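Local structure of dnab-like replicative helicase (Bacillus phage SPP1, 3BH0) at residues N100-E105 against N155-A160; R182-I187 against D221-A226. The protein probably hydrolyses ATP to drive 5'-3' unwinding of double-stranded DNA in phage replication, the chain here being its C-terminal ATPase domain. One frame throughout, in Å; residues are numbered along the deposited sequence.

Interaction 1. Residues N100-E105 against N155-A160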
# COMPACT_ATOMS: atom_id res chain seq x y z
N ASN A 100 -2.14 7.27 6.91
CA ASN A 100 -2.78 8.35 6.19
C ASN A 100 -3.08 7.87 4.78
O ASN A 100 -2.18 7.67 3.97
CB ASN A 100 -1.86 9.56 6.10
CG ASN A 100 -1.94 10.49 7.32
OD1 ASN A 100 -2.62 10.19 8.30
ND2 ASN A 100 -1.24 11.62 7.24
N LEU A 101 -4.36 7.66 4.49
CA LEU A 101 -4.77 7.21 3.17
C LEU A 101 -5.23 8.38 2.34
O LEU A 101 -6.22 9.04 2.68
CB LEU A 101 -5.85 6.14 3.27
CG LEU A 101 -6.64 5.86 1.99
CD1 LEU A 101 -5.77 5.32 0.82
CD2 LEU A 101 -7.82 4.92 2.29
N HIS A 102 -4.51 8.64 1.26
CA HIS A 102 -4.87 9.70 0.35
C HIS A 102 -5.58 9.06 -0.84
O HIS A 102 -4.97 8.46 -1.72
CB HIS A 102 -3.64 10.51 -0.05
CG HIS A 102 -3.10 11.34 1.07
ND1 HIS A 102 -2.32 10.80 2.08
CD2 HIS A 102 -3.24 12.65 1.37
CE1 HIS A 102 -2.01 11.75 2.95
NE2 HIS A 102 -2.55 12.88 2.54
N SER A 103 -6.91 9.16 -0.81
CA SER A 103 -7.74 8.47 -1.78
C SER A 103 -8.37 9.43 -2.77
O SER A 103 -9.32 10.15 -2.47
CB SER A 103 -8.76 7.58 -1.07
OG SER A 103 -10.01 8.20 -0.95
N LEU A 104 -7.80 9.43 -3.96
CA LEU A 104 -8.08 10.41 -4.98
C LEU A 104 -9.17 9.87 -5.91
O LEU A 104 -9.86 10.62 -6.60
CB LEU A 104 -6.79 10.69 -5.74
CG LEU A 104 -5.79 11.49 -4.89
CD1 LEU A 104 -4.49 10.72 -4.76
CD2 LEU A 104 -5.55 12.81 -5.58
N GLU A 105 -9.31 8.55 -5.87
CA GLU A 105 -10.27 7.82 -6.67
C GLU A 105 -11.64 7.79 -5.96
O GLU A 105 -12.67 8.03 -6.58
CB GLU A 105 -9.72 6.41 -6.90
CG GLU A 105 -10.51 5.57 -7.87
CD GLU A 105 -9.97 5.60 -9.30
OE1 GLU A 105 -10.25 6.59 -10.05
OE2 GLU A 105 -9.27 4.62 -9.68
N ASN A 155 -6.41 7.46 8.85
CA ASN A 155 -6.95 8.74 8.41
C ASN A 155 -7.17 8.62 6.94
O ASN A 155 -6.45 7.87 6.26
CB ASN A 155 -5.97 9.88 8.68
CG ASN A 155 -5.75 10.13 10.15
OD1 ASN A 155 -4.74 9.69 10.73
ND2 ASN A 155 -6.70 10.82 10.78
N ILE A 156 -8.15 9.37 6.44
CA ILE A 156 -8.44 9.37 5.02
C ILE A 156 -8.52 10.80 4.50
O ILE A 156 -9.22 11.62 5.08
CB ILE A 156 -9.73 8.59 4.68
CG1 ILE A 156 -9.68 7.17 5.27
CG2 ILE A 156 -9.92 8.54 3.16
CD1 ILE A 156 -10.96 6.32 5.08
N PHE A 157 -7.81 11.07 3.41
CA PHE A 157 -7.88 12.35 2.73
C PHE A 157 -8.39 12.15 1.31
O PHE A 157 -7.66 11.69 0.43
CB PHE A 157 -6.50 13.04 2.72
CG PHE A 157 -5.99 13.42 4.09
CD1 PHE A 157 -6.08 14.73 4.55
CD2 PHE A 157 -5.40 12.46 4.93
CE1 PHE A 157 -5.61 15.08 5.80
CE2 PHE A 157 -4.91 12.81 6.19
CZ PHE A 157 -5.02 14.13 6.62
N ASP A 158 -9.65 12.50 1.10
CA ASP A 158 -10.36 12.13 -0.12
C ASP A 158 -10.53 13.23 -1.17
O ASP A 158 -11.27 13.05 -2.12
CB ASP A 158 -11.72 11.48 0.22
CG ASP A 158 -12.78 12.50 0.63
OD1 ASP A 158 -12.46 13.71 0.74
OD2 ASP A 158 -13.95 12.08 0.84
N LYS A 159 -9.84 14.35 -1.00
CA LYS A 159 -9.88 15.44 -1.98
C LYS A 159 -9.41 14.99 -3.36
O LYS A 159 -8.36 14.35 -3.50
CB LYS A 159 -9.03 16.61 -1.50
CG LYS A 159 -9.36 17.90 -2.20
CD LYS A 159 -8.34 18.98 -1.86
CE LYS A 159 -8.72 20.27 -2.55
NZ LYS A 159 -7.52 20.85 -3.22
N ALA A 160 -10.21 15.31 -4.38
CA ALA A 160 -9.96 14.83 -5.73
C ALA A 160 -8.58 15.29 -6.26
O ALA A 160 -7.86 14.48 -6.86
CB ALA A 160 -11.07 15.26 -6.68
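Three backbone hydrogen bonds join strand 100-103 to strand 155-157, whose short axes run parallel at 25° and approach to 4.6 Å. L101 spends both its polar backbone atoms on this neighbour: its N donates to N155 O at 2.7 Å, from above the carbonyl plane, and its O receives F157 N, also at 2.7 Å but nearly along the C=O axis. The third bond, S103 N to F157 O, is 2.9 Å long and more bent, 142° at the hydrogen, and is the last of the three along the strands. F157 O also accepts Q162 NE2, so two donors grip it. Among the side chains, S103 OG bonds to M106 O rather than across the contact, and D158 OD2 takes the backbone N of K108. On one face of the sheet the H102 and F157 rings lie nearly parallel, planes 8° apart, yet displaced along their planes so that little of one ring covers the other; F157 CD2 sits over the rim of the imidazole, 3.7 Å from H102 NE2. L101 and I156 run side by side on the other face, CD2 to CG1 4.2 Å. The pairing is the parallel edge of a RecA-like P-loop NTPase sheet, 154-157 being one of its two outermost strands in this chain.

Interaction 2. Residues R182-I187 against D221-A226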
# COMPACT_ATOMS: atom_id res chain seq x y z
N ARG A 182 5.23 6.02 14.08
CA ARG A 182 5.60 5.95 12.68
C ARG A 182 4.36 6.08 11.79
O ARG A 182 3.42 5.28 11.91
CB ARG A 182 6.42 4.69 12.37
CG ARG A 182 6.44 3.65 13.50
CD ARG A 182 7.40 2.51 13.21
NE ARG A 182 6.71 1.23 13.34
CZ ARG A 182 7.30 0.04 13.38
NH1 ARG A 182 8.62 -0.07 13.31
NH2 ARG A 182 6.56 -1.06 13.49
N VAL A 183 4.35 7.12 10.95
CA VAL A 183 3.27 7.45 10.00
C VAL A 183 3.51 6.74 8.66
O VAL A 183 4.64 6.62 8.20
CB VAL A 183 3.20 8.99 9.75
CG1 VAL A 183 2.12 9.37 8.74
CG2 VAL A 183 2.96 9.74 11.05
N ILE A 184 2.42 6.28 8.03
CA ILE A 184 2.52 5.62 6.73
C ILE A 184 1.60 6.34 5.76
O ILE A 184 0.41 6.45 6.01
CB ILE A 184 2.16 4.12 6.83
CG1 ILE A 184 3.07 3.42 7.84
CG2 ILE A 184 2.24 3.44 5.43
CD1 ILE A 184 2.32 2.75 8.95
N VAL A 185 2.16 6.86 4.67
CA VAL A 185 1.36 7.61 3.70
C VAL A 185 0.99 6.72 2.51
O VAL A 185 1.85 6.36 1.72
CB VAL A 185 2.11 8.90 3.26
CG1 VAL A 185 1.25 9.77 2.35
CG2 VAL A 185 2.56 9.69 4.50
N MET A 186 -0.29 6.36 2.42
CA MET A 186 -0.79 5.54 1.31
C MET A 186 -1.46 6.43 0.28
O MET A 186 -2.32 7.25 0.62
CB MET A 186 -1.81 4.51 1.78
CG MET A 186 -1.28 3.40 2.66
SD MET A 186 -2.24 1.87 2.46
CE MET A 186 -1.42 1.15 1.04
N ILE A 187 -1.08 6.28 -0.98
CA ILE A 187 -1.67 7.10 -2.02
C ILE A 187 -2.50 6.27 -3.03
O ILE A 187 -1.93 5.54 -3.85
CB ILE A 187 -0.61 8.00 -2.68
CG1 ILE A 187 0.16 8.73 -1.56
CG2 ILE A 187 -1.27 8.99 -3.68
CD1 ILE A 187 1.45 9.34 -1.96
N ASP A 221 10.62 11.50 7.15
CA ASP A 221 10.89 10.25 7.88
C ASP A 221 9.63 9.36 7.98
O ASP A 221 9.29 8.84 9.05
CB ASP A 221 11.50 10.54 9.27
CG ASP A 221 12.29 9.37 9.84
OD1 ASP A 221 12.84 8.55 9.06
OD2 ASP A 221 12.36 9.27 11.09
N VAL A 222 8.96 9.18 6.85
CA VAL A 222 7.76 8.33 6.78
C VAL A 222 7.88 7.22 5.74
O VAL A 222 8.71 7.29 4.84
CB VAL A 222 6.46 9.16 6.52
CG1 VAL A 222 6.15 10.08 7.71
CG2 VAL A 222 6.54 9.95 5.19
N VAL A 223 7.04 6.19 5.88
CA VAL A 223 6.83 5.23 4.79
C VAL A 223 5.82 5.81 3.80
O VAL A 223 4.73 6.19 4.19
CB VAL A 223 6.33 3.86 5.30
CG1 VAL A 223 6.25 2.85 4.13
CG2 VAL A 223 7.24 3.33 6.41
N VAL A 224 6.21 5.91 2.54
CA VAL A 224 5.27 6.27 1.48
C VAL A 224 4.96 5.02 0.67
O VAL A 224 5.87 4.31 0.25
CB VAL A 224 5.81 7.38 0.58
CG1 VAL A 224 4.82 7.71 -0.53
CG2 VAL A 224 6.09 8.63 1.43
N ILE A 225 3.67 4.73 0.54
CA ILE A 225 3.16 3.62 -0.26
C ILE A 225 2.25 4.18 -1.37
O ILE A 225 1.12 4.61 -1.10
CB ILE A 225 2.42 2.55 0.58
CG1 ILE A 225 3.34 1.95 1.66
CG2 ILE A 225 1.95 1.43 -0.31
CD1 ILE A 225 2.64 1.06 2.66
N ALA A 226 2.76 4.18 -2.59
CA ALA A 226 2.00 4.62 -3.73
C ALA A 226 1.52 3.44 -4.59
O ALA A 226 2.31 2.58 -5.02
CB ALA A 226 2.80 5.63 -4.56
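Strands 183-187 and 223-226 run parallel, their short axes 16° apart, and pair through V185 N to V223 O, nearly straight at 169°, and I225 N to V185 O, both 2.7 Å, and I187 N to I225 O, with a weak V223 N to V183 O bond at the start. They are the two strands of a beta-alpha-beta unit whose helix 202-220 ends in a Schellman motif with D221, at positive phi, as its C' residue. All the touching residues are buried and the side-chain contacts are apolar. V222 points toward the first strand, and its CG1 reaches V183 CB at 3.7 Å while CG2 crosses obliquely to V185 CG2 at 4.0 Å. Further along that face, which helices 164-176 and 202-220 cover, I187 CD1 meets V224 CG1, also at 4.0 Å. I184, M186, V223 and I225 occupy the other face, where I184, M186 and I225 touch helix 81-93. There the methyls I184 CG2 and I225 CD1 approach to 3.7 Å, and M186, bent at chi3 (86°), brings CE to 3.6 Å from I225 CG2.

How the interactions relate
After strand 70-74 and helix 81-93 the chain enters strand 98-103, passes through several helices and returns at strand 154-157, so interaction 1 closes a largely helical excursion. Helix 164-176 next leads to strand 183-188, and interaction 2 closes a second excursion through helix 202-220 to strand 223-228. The two closures follow in series, neither nesting nor crossing. They join across the shared border of strands 98-103 and 183-188, where M186 N lies 2.8 Å from N100 O and H102 N 2.7 Å from M186 O, both probable hydrogen bonds. The result is four parallel strands adjacent in the sheet, ordered 154-157, 98-103, 183-188, 223-228, running from the sheet's edge inward.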